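PDB 2FWT: DHC, diheme cytochrome c from Rhodobacter sphaeroides, which carries two covalently bound c-type hemes and probably passes electrons to the oxygen-binding sphaeroides heme protein SHP. Local coordinates for residues Leu8-Cys13 with His17-Ala22; Ala32-Leu37 with Gly53-Tyr58. All coordinates share one frame; numbering follows the deposited sequence.

From the N terminus, helix 7-12 leads into the CXXCH heme-attachment motif, and contact 1 closes this short loop by bringing residues 17-22 back against the end of the helix. The chain then runs into helix 27-34, whose C-terminal part opens contact 2; that contact closes a longer loop, through His-40, when helix 49-61 returns. The two contacts therefore follow one another in series and neither nest nor cross. They meet in space where Leu-8 and Thr-9 pack on Gln-54, Ile-55 and Tyr-58, so helix 49-61 touches both earlier helices. Heme c of the N-terminal site is common to both: contact 1 supplies the Cys-13 thioether and the axial ligand His-17, contact 2 apolar cover.

Contact 1. Residues Leu8-Cys13 with His17-Ala22; sequences LTRTEC and HMAYPA. With HEC (heme c), chain C.
Cys-13 O packs against Ala-19 CA at 3.6 Å, where the chain folds back after the helix in the CXXCH motif of a c-type cytochrome. Both residues are buried, and Ala-19 points its CB toward the helix; with the heme side they make the tight part. Cys-13 SG is covalently bound to the heme at CAB, Cys-16 makes the second thioether, and His-17 NE2 binds the iron at 2.0 Å, with His-40 as the other axial ligand. The imidazole is held against rotation by its far nitrogen: ND1 donates to Met-18 O at 2.8 Å in a nearly straight bond (170°), the acceptor lying in the ring plane. This bond would probably make the ligand somewhat more electron-rich. Tyr-20 CE1 lies over one face of the imidazole, 3.2 Å above its plane and displaced toward the rim, while its CD1 meets heme C3A at 3.6 Å. With CG anti to the carbonyl carbon (chi1 -62°), the phenol lies over the outer carbons of pyrrole A, on the side of the heme that carries His-17, and its OH is hydrogen-bonded to Ser-111 O. Shortened to an alanine, the residue is likely to leave the Ser-111 carbonyl without its phenol partner and to uncover the imidazole face and the pyrrole A carbons. The loose rim is the exposed Arg-10, which meets the returning loop through its aliphatic part alone, CD resting against Ala-19 CB. No direct hydrogen bond joins the two segments. A water bridges them instead, accepting from Tyr-20 N at 2.9 Å and donating weakly to Cys-13 O at 3.3 Å.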
loop_
_atom_site.group_PDB
_atom_site.type_symbol
_atom_site.label_atom_id
_atom_site.label_comp_id
_atom_site.label_asym_id
_atom_site.label_seq_id
_atom_site.Cartn_x
_atom_site.Cartn_y
_atom_site.Cartn_z
ATOM N N LEU A 8 4.447 13.753 -4.618
ATOM C CA LEU A 8 3.145 13.556 -5.258
ATOM C C LEU A 8 2.467 12.298 -4.736
ATOM O O LEU A 8 1.277 12.283 -4.489
ATOM C CB LEU A 8 3.310 13.354 -6.762
ATOM C CG LEU A 8 2.304 13.874 -7.784
ATOM C CD1 LEU A 8 2.381 13.060 -9.040
ATOM C CD2 LEU A 8 0.908 14.153 -7.346
ATOM N N THR A 9 3.231 11.215 -4.657
ATOM C CA THR A 9 2.678 9.952 -4.170
ATOM C C THR A 9 2.289 10.103 -2.699
ATOM O O THR A 9 1.197 9.698 -2.323
ATOM C CB THR A 9 3.665 8.798 -4.358
ATOM O OG1 THR A 9 3.995 8.694 -5.756
ATOM C CG2 THR A 9 3.061 7.504 -3.848
ATOM N N ARG A 10 3.161 10.694 -1.883
ATOM C CA ARG A 10 2.879 10.831 -0.453
ATOM C C ARG A 10 1.600 11.656 -0.248
ATOM O O ARG A 10 0.775 11.304 0.580
ATOM C CB ARG A 10 4.080 11.414 0.312
ATOM C CG ARG A 10 3.865 11.723 1.831
ATOM C CD ARG A 10 4.024 10.492 2.701
ATOM N NE ARG A 10 3.832 10.620 4.167
ATOM C CZ ARG A 10 2.756 11.116 4.802
ATOM N NH1 ARG A 10 1.730 11.671 4.150
ATOM N NH2 ARG A 10 2.745 11.110 6.139
ATOM N N THR A 11 1.422 12.710 -1.043
ATOM C CA THR A 11 0.248 13.562 -0.990
ATOM C C THR A 11 -1.006 12.868 -1.468
ATOM O O THR A 11 -2.013 12.842 -0.768
ATOM C CB THR A 11 0.485 14.833 -1.863
ATOM O OG1 THR A 11 1.489 15.621 -1.216
ATOM C CG2 THR A 11 -0.774 15.656 -2.014
ATOM N N GLU A 12 -0.974 12.263 -2.645
ATOM C CA GLU A 12 -2.202 11.717 -3.174
ATOM C C GLU A 12 -2.598 10.397 -2.518
ATOM O O GLU A 12 -3.785 10.062 -2.481
ATOM C CB GLU A 12 -2.110 11.498 -4.684
ATOM C CG GLU A 12 -1.888 12.789 -5.481
ATOM C CD GLU A 12 -3.107 13.669 -5.654
ATOM O OE1 GLU A 12 -4.255 13.335 -5.242
ATOM O OE2 GLU A 12 -2.889 14.755 -6.257
ATOM N N CYS A 13 -1.622 9.639 -2.044
ATOM C CA CYS A 13 -1.893 8.269 -1.571
ATOM C C CYS A 13 -1.936 8.191 -0.031
ATOM O O CYS A 13 -2.056 7.089 0.528
ATOM C CB CYS A 13 -0.879 7.308 -2.176
ATOM S SG CYS A 13 -1.011 7.294 -3.993
ATOM N N HIS A 17 -5.600 6.691 3.886
ATOM C CA HIS A 17 -4.838 5.696 4.607
ATOM C C HIS A 17 -3.389 6.132 4.514
ATOM O O HIS A 17 -3.086 7.168 3.884
ATOM C CB HIS A 17 -5.051 4.283 4.013
ATOM C CG HIS A 17 -4.883 4.175 2.514
ATOM N ND1 HIS A 17 -3.657 4.269 1.874
ATOM C CD2 HIS A 17 -5.778 3.820 1.552
ATOM C CE1 HIS A 17 -3.828 4.025 0.575
ATOM N NE2 HIS A 17 -5.110 3.751 0.348
ATOM N N MET A 18 -2.493 5.398 5.151
ATOM C CA MET A 18 -1.079 5.707 5.050
ATOM C C MET A 18 -0.585 5.544 3.608
ATOM O O MET A 18 -1.118 4.767 2.835
ATOM C CB MET A 18 -0.238 4.844 5.983
ATOM C CG MET A 18 -0.011 3.413 5.551
ATOM S SD MET A 18 1.186 2.626 6.632
ATOM C CE MET A 18 2.735 3.194 6.001
ATOM N N ALA A 19 0.489 6.252 3.282
ATOM C CA ALA A 19 1.098 6.078 1.968
ATOM C C ALA A 19 1.922 4.817 2.024
ATOM O O ALA A 19 2.993 4.765 2.649
ATOM C CB ALA A 19 1.956 7.266 1.605
ATOM N N TYR A 20 1.425 3.773 1.398
ATOM C CA TYR A 20 2.118 2.479 1.411
ATOM C C TYR A 20 3.408 2.534 0.606
ATOM O O TYR A 20 3.407 2.997 -0.536
ATOM C CB TYR A 20 1.233 1.382 0.842
ATOM C CG TYR A 20 -0.042 1.144 1.631
ATOM C CD1 TYR A 20 -1.294 1.420 1.086
ATOM C CD2 TYR A 20 0.007 0.695 2.916
ATOM C CE1 TYR A 20 -2.460 1.201 1.815
ATOM C CE2 TYR A 20 -1.161 0.478 3.666
ATOM C CZ TYR A 20 -2.377 0.730 3.118
ATOM O OH TYR A 20 -3.515 0.525 3.855
ATOM N N PRO A 21 4.519 2.094 1.212
ATOM C CA PRO A 21 5.776 2.110 0.465
ATOM C C PRO A 21 5.762 1.262 -0.796
ATOM O O PRO A 21 5.230 0.142 -0.817
ATOM C CB PRO A 21 6.801 1.556 1.458
ATOM C CG PRO A 21 6.204 1.643 2.756
ATOM C CD PRO A 21 4.709 1.746 2.628
ATOM N N ALA A 22 6.422 1.775 -1.822
ATOM C CA ALA A 22 6.531 1.079 -3.100
ATOM C C ALA A 22 7.098 -0.331 -2.999
ATOM O O ALA A 22 6.634 -1.234 -3.688
ATOM C CB ALA A 22 7.346 1.923 -4.075
HETATM FE FE HEC C . -5.949 3.155 -1.338
HETATM C CHA HEC C . -6.500 0.137 0.085
HETATM C CHB HEC C . -2.908 2.059 -2.500
HETATM C CHC HEC C . -5.335 6.214 -2.663
HETATM C CHD HEC C . -9.026 4.221 -0.333
HETATM N NA HEC C . -4.886 1.452 -1.211
HETATM C C1A HEC C . -5.308 0.299 -0.571
HETATM C C2A HEC C . -4.314 -0.727 -0.695
HETATM C C3A HEC C . -3.301 -0.190 -1.407
HETATM C C4A HEC C . -3.646 1.183 -1.735
HETATM C CMA HEC C . -2.001 -0.865 -1.801
HETATM C CAA HEC C . -4.424 -2.136 -0.100
HETATM C CBA HEC C . -4.062 -2.180 1.383
HETATM C CGA HEC C . -3.930 -3.623 1.829
HETATM O O1A HEC C . -2.851 -4.210 1.611
HETATM O O2A HEC C . -4.897 -4.185 2.408
HETATM N NB HEC C . -4.413 3.983 -2.379
HETATM C C1B HEC C . -3.282 3.342 -2.828
HETATM C C2B HEC C . -2.535 4.246 -3.672
HETATM C C3B HEC C . -3.230 5.401 -3.725
HETATM C C4B HEC C . -4.384 5.268 -2.858
HETATM C CMB HEC C . -1.246 3.817 -4.406
HETATM C CAB HEC C . -2.920 6.691 -4.517
HETATM C CBB HEC C . -3.017 6.553 -5.884
HETATM N NC HEC C . -6.988 4.885 -1.451
HETATM C C1C HEC C . -6.541 6.049 -2.038
HETATM C C2C HEC C . -7.526 7.082 -1.846
HETATM C C3C HEC C . -8.567 6.537 -1.213
HETATM C C4C HEC C . -8.232 5.149 -0.947
HETATM C CMC HEC C . -7.376 8.525 -2.350
HETATM C CAC HEC C . -9.901 7.233 -0.821
HETATM C CBC HEC C . -10.628 7.880 -1.784
HETATM N ND HEC C . -7.466 2.327 -0.342
HETATM C C1D HEC C . -8.689 2.937 -0.054
HETATM C C2D HEC C . -9.557 2.000 0.624
HETATM C C3D HEC C . -8.790 0.723 0.764
HETATM C C4D HEC C . -7.503 1.018 0.143
HETATM C CMD HEC C . -10.974 2.218 1.066
HETATM C CAD HEC C . -9.306 -0.553 1.417
HETATM C CBD HEC C . -8.960 -0.513 2.911
HETATM C CGD HEC C . -9.511 -1.709 3.648
HETATM O O1D HEC C . -9.870 -2.704 2.972
HETATM O O2D HEC C . -9.570 -1.650 4.918
HETATM O O HOH W 1 -0.643 4.242 -0.528
#

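Contact 2. Residues Ala32-Leu37 with Gly53-Tyr58; sequences ALMADL and GQIESY. With HEC (heme c), chain C.
Met-34 and Ile-55 make the apolar centre of this helix-helix contact, their side chains crossing at about a right angle. The thioether methyl does the touching: Met-34 CE presses on Ile-55 CG2 at 3.5 Å, closer than carbons usually pack, and lies 3.8 Å from Ile-55 CB. Bends at chi2 (-60°) and chi3 (-66°) curl the methionine so that the methyl turns to the isoleucine while SD is left facing the heme. Ile-55 offers its CG2 branch, which stands anti to the backbone N.

Alongside this, the contact with Glu-56 is made mostly by carbon. Its extended chain slides past Met-34 in the opposite direction, CB reaching Met-34 CG at 4.0 Å and OE1 passing 3.8 Å from Met-34 CB. The carboxylate finds its polar partners nearby, OE1 in a salt bridge with Arg-52 and OE2 hydrogen-bonded to Thr-31; the latter gives helices 27-34 and 49-61 a polar tie next to the apolar one.

The third kind of contact is with the heme. Met-34 SD approaches CBB at 3.7 Å, and Leu-33 CD1 rests on the CMA methyl at 3.6 Å. Leu-33 and Met-34 line the apolar side of the heme pocket, with both methyls of Leu-37 more loosely beside CBB.

In the fold, the C-terminal end of helix 27-34 lies beside helix 49-61, and Met-34 fills the angle between that helix and the heme's CBB, also touching Leu-59, while Ile-55 reaches on to Leu-8 and Thr-9 of helix 7-12.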
loop_
_atom_site.group_PDB
_atom_site.type_symbol
_atom_site.label_atom_id
_atom_site.label_comp_id
_atom_site.label_asym_id
_atom_site.label_seq_id
_atom_site.Cartn_x
_atom_site.Cartn_y
_atom_site.Cartn_z
ATOM N N ALA A 32 -1.685 -2.414 -11.842
ATOM C CA ALA A 32 -3.073 -2.825 -11.780
ATOM C C ALA A 32 -3.906 -1.877 -10.935
ATOM O O ALA A 32 -5.041 -1.513 -11.303
ATOM C CB ALA A 32 -3.160 -4.231 -11.247
ATOM N N LEU A 33 -3.387 -1.531 -9.766
ATOM C CA LEU A 33 -4.077 -0.613 -8.881
ATOM C C LEU A 33 -4.225 0.772 -9.535
ATOM O O LEU A 33 -5.314 1.383 -9.525
ATOM C CB LEU A 33 -3.343 -0.476 -7.549
ATOM C CG LEU A 33 -3.549 -1.508 -6.453
ATOM C CD1 LEU A 33 -2.568 -1.262 -5.320
ATOM C CD2 LEU A 33 -4.986 -1.467 -5.915
ATOM N N MET A 34 -3.148 1.267 -10.127
ATOM C CA MET A 34 -3.195 2.617 -10.709
ATOM C C MET A 34 -4.115 2.706 -11.959
ATOM O O MET A 34 -4.557 3.796 -12.368
ATOM C CB MET A 34 -1.783 3.105 -11.016
ATOM C CG MET A 34 -0.910 3.249 -9.775
ATOM S SD MET A 34 -1.539 4.402 -8.535
ATOM C CE MET A 34 -1.426 5.969 -9.395
ATOM N N ALA A 35 -4.405 1.550 -12.540
ATOM C CA ALA A 35 -5.262 1.464 -13.696
ATOM C C ALA A 35 -6.750 1.506 -13.380
ATOM O O ALA A 35 -7.571 1.635 -14.306
ATOM C CB ALA A 35 -4.953 0.219 -14.460
ATOM N N ASP A 36 -7.142 1.363 -12.118
ATOM C CA ASP A 36 -8.581 1.299 -11.823
ATOM C C ASP A 36 -8.857 2.057 -10.553
ATOM O O ASP A 36 -9.640 1.605 -9.708
ATOM C CB ASP A 36 -9.023 -0.184 -11.720
ATOM C CG ASP A 36 -10.535 -0.388 -11.842
ATOM O OD1 ASP A 36 -11.270 0.497 -12.354
ATOM O OD2 ASP A 36 -10.982 -1.487 -11.416
ATOM N N LEU A 37 -8.282 3.247 -10.440
ATOM C CA LEU A 37 -8.517 4.067 -9.267
ATOM C C LEU A 37 -9.992 4.477 -9.062
ATOM O O LEU A 37 -10.390 4.727 -7.943
ATOM C CB LEU A 37 -7.621 5.292 -9.264
ATOM C CG LEU A 37 -6.139 4.971 -9.073
ATOM C CD1 LEU A 37 -5.311 6.240 -9.244
ATOM C CD2 LEU A 37 -5.926 4.316 -7.679
ATOM N N GLY A 53 0.126 8.738 -14.018
ATOM C CA GLY A 53 1.349 8.232 -14.630
ATOM C C GLY A 53 2.603 8.517 -13.834
ATOM O O GLY A 53 3.516 7.677 -13.742
ATOM N N GLN A 54 2.686 9.703 -13.262
ATOM C CA GLN A 54 3.834 10.038 -12.416
ATOM C C GLN A 54 3.932 9.172 -11.158
ATOM O O GLN A 54 5.040 8.760 -10.778
ATOM C CB GLN A 54 3.850 11.514 -11.977
ATOM C CG GLN A 54 4.281 12.498 -13.069
ATOM C CD GLN A 54 5.807 12.701 -13.319
ATOM O OE1 GLN A 54 6.147 13.563 -14.135
ATOM N NE2 GLN A 54 6.705 11.952 -12.640
ATOM N N ILE A 55 2.796 8.948 -10.498
ATOM C CA ILE A 55 2.784 8.146 -9.271
ATOM C C ILE A 55 3.120 6.714 -9.668
ATOM O O ILE A 55 3.958 6.062 -9.044
ATOM C CB ILE A 55 1.440 8.247 -8.562
ATOM C CG1 ILE A 55 1.273 9.679 -8.017
ATOM C CG2 ILE A 55 1.234 7.180 -7.507
ATOM C CD1 ILE A 55 -0.144 9.974 -7.615
ATOM N N GLU A 56 2.474 6.244 -10.721
ATOM C CA GLU A 56 2.713 4.883 -11.174
ATOM C C GLU A 56 4.180 4.649 -11.516
ATOM O O GLU A 56 4.776 3.629 -11.184
ATOM C CB GLU A 56 1.812 4.537 -12.354
ATOM C CG GLU A 56 1.950 3.085 -12.756
ATOM C CD GLU A 56 1.068 2.667 -13.912
ATOM O OE1 GLU A 56 0.115 3.410 -14.238
ATOM O OE2 GLU A 56 1.349 1.590 -14.485
ATOM N N SER A 57 4.784 5.588 -12.207
ATOM C CA SER A 57 6.193 5.441 -12.564
ATOM C C SER A 57 7.081 5.292 -11.313
ATOM O O SER A 57 7.979 4.448 -11.277
ATOM C CB SER A 57 6.651 6.613 -13.451
ATOM O OG SER A 57 8.084 6.589 -13.579
ATOM N N TYR A 58 6.812 6.087 -10.275
ATOM C CA TYR A 58 7.561 6.015 -9.038
ATOM C C TYR A 58 7.354 4.654 -8.366
ATOM O O TYR A 58 8.326 4.015 -7.938
ATOM C CB TYR A 58 7.167 7.172 -8.086
ATOM C CG TYR A 58 7.612 6.942 -6.663
ATOM C CD1 TYR A 58 8.899 7.234 -6.271
ATOM C CD2 TYR A 58 6.741 6.420 -5.701
ATOM C CE1 TYR A 58 9.331 6.969 -4.985
ATOM C CE2 TYR A 58 7.169 6.182 -4.394
ATOM C CZ TYR A 58 8.453 6.470 -4.050
ATOM O OH TYR A 58 8.900 6.245 -2.777
HETATM FE FE HEC C . -5.949 3.155 -1.338
HETATM C CHA HEC C . -6.500 0.137 0.085
HETATM C CHB HEC C . -2.908 2.059 -2.500
HETATM C CHC HEC C . -5.335 6.214 -2.663
HETATM C CHD HEC C . -9.026 4.221 -0.333
HETATM N NA HEC C . -4.886 1.452 -1.211
HETATM C C1A HEC C . -5.308 0.299 -0.571
HETATM C C2A HEC C . -4.314 -0.727 -0.695
HETATM C C3A HEC C . -3.301 -0.190 -1.407
HETATM C C4A HEC C . -3.646 1.183 -1.735
HETATM C CMA HEC C . -2.001 -0.865 -1.801
HETATM C CAA HEC C . -4.424 -2.136 -0.100
HETATM C CBA HEC C . -4.062 -2.180 1.383
HETATM C CGA HEC C . -3.930 -3.623 1.829
HETATM O O1A HEC C . -2.851 -4.210 1.611
HETATM O O2A HEC C . -4.897 -4.185 2.408
HETATM N NB HEC C . -4.413 3.983 -2.379
HETATM C C1B HEC C . -3.282 3.342 -2.828
HETATM C C2B HEC C . -2.535 4.246 -3.672
HETATM C C3B HEC C . -3.230 5.401 -3.725
HETATM C C4B HEC C . -4.384 5.268 -2.858
HETATM C CMB HEC C . -1.246 3.817 -4.406
HETATM C CAB HEC C . -2.920 6.691 -4.517
HETATM C CBB HEC C . -3.017 6.553 -5.884
HETATM N NC HEC C . -6.988 4.885 -1.451
HETATM C C1C HEC C . -6.541 6.049 -2.038
HETATM C C2C HEC C . -7.526 7.082 -1.846
HETATM C C3C HEC C . -8.567 6.537 -1.213
HETATM C C4C HEC C . -8.232 5.149 -0.947
HETATM C CMC HEC C . -7.376 8.525 -2.350
HETATM C CAC HEC C . -9.901 7.233 -0.821
HETATM C CBC HEC C . -10.628 7.880 -1.784
HETATM N ND HEC C . -7.466 2.327 -0.342
HETATM C C1D HEC C . -8.689 2.937 -0.054
HETATM C C2D HEC C . -9.557 2.000 0.624
HETATM C C3D HEC C . -8.790 0.723 0.764
HETATM C C4D HEC C . -7.503 1.018 0.143
HETATM C CMD HEC C . -10.974 2.218 1.066
HETATM C CAD HEC C . -9.306 -0.553 1.417
HETATM C CBD HEC C . -8.960 -0.513 2.911
HETATM C CGD HEC C . -9.511 -1.709 3.648
HETATM O O1D HEC C . -9.870 -2.704 2.972
HETATM O O2D HEC C . -9.570 -1.650 4.918
#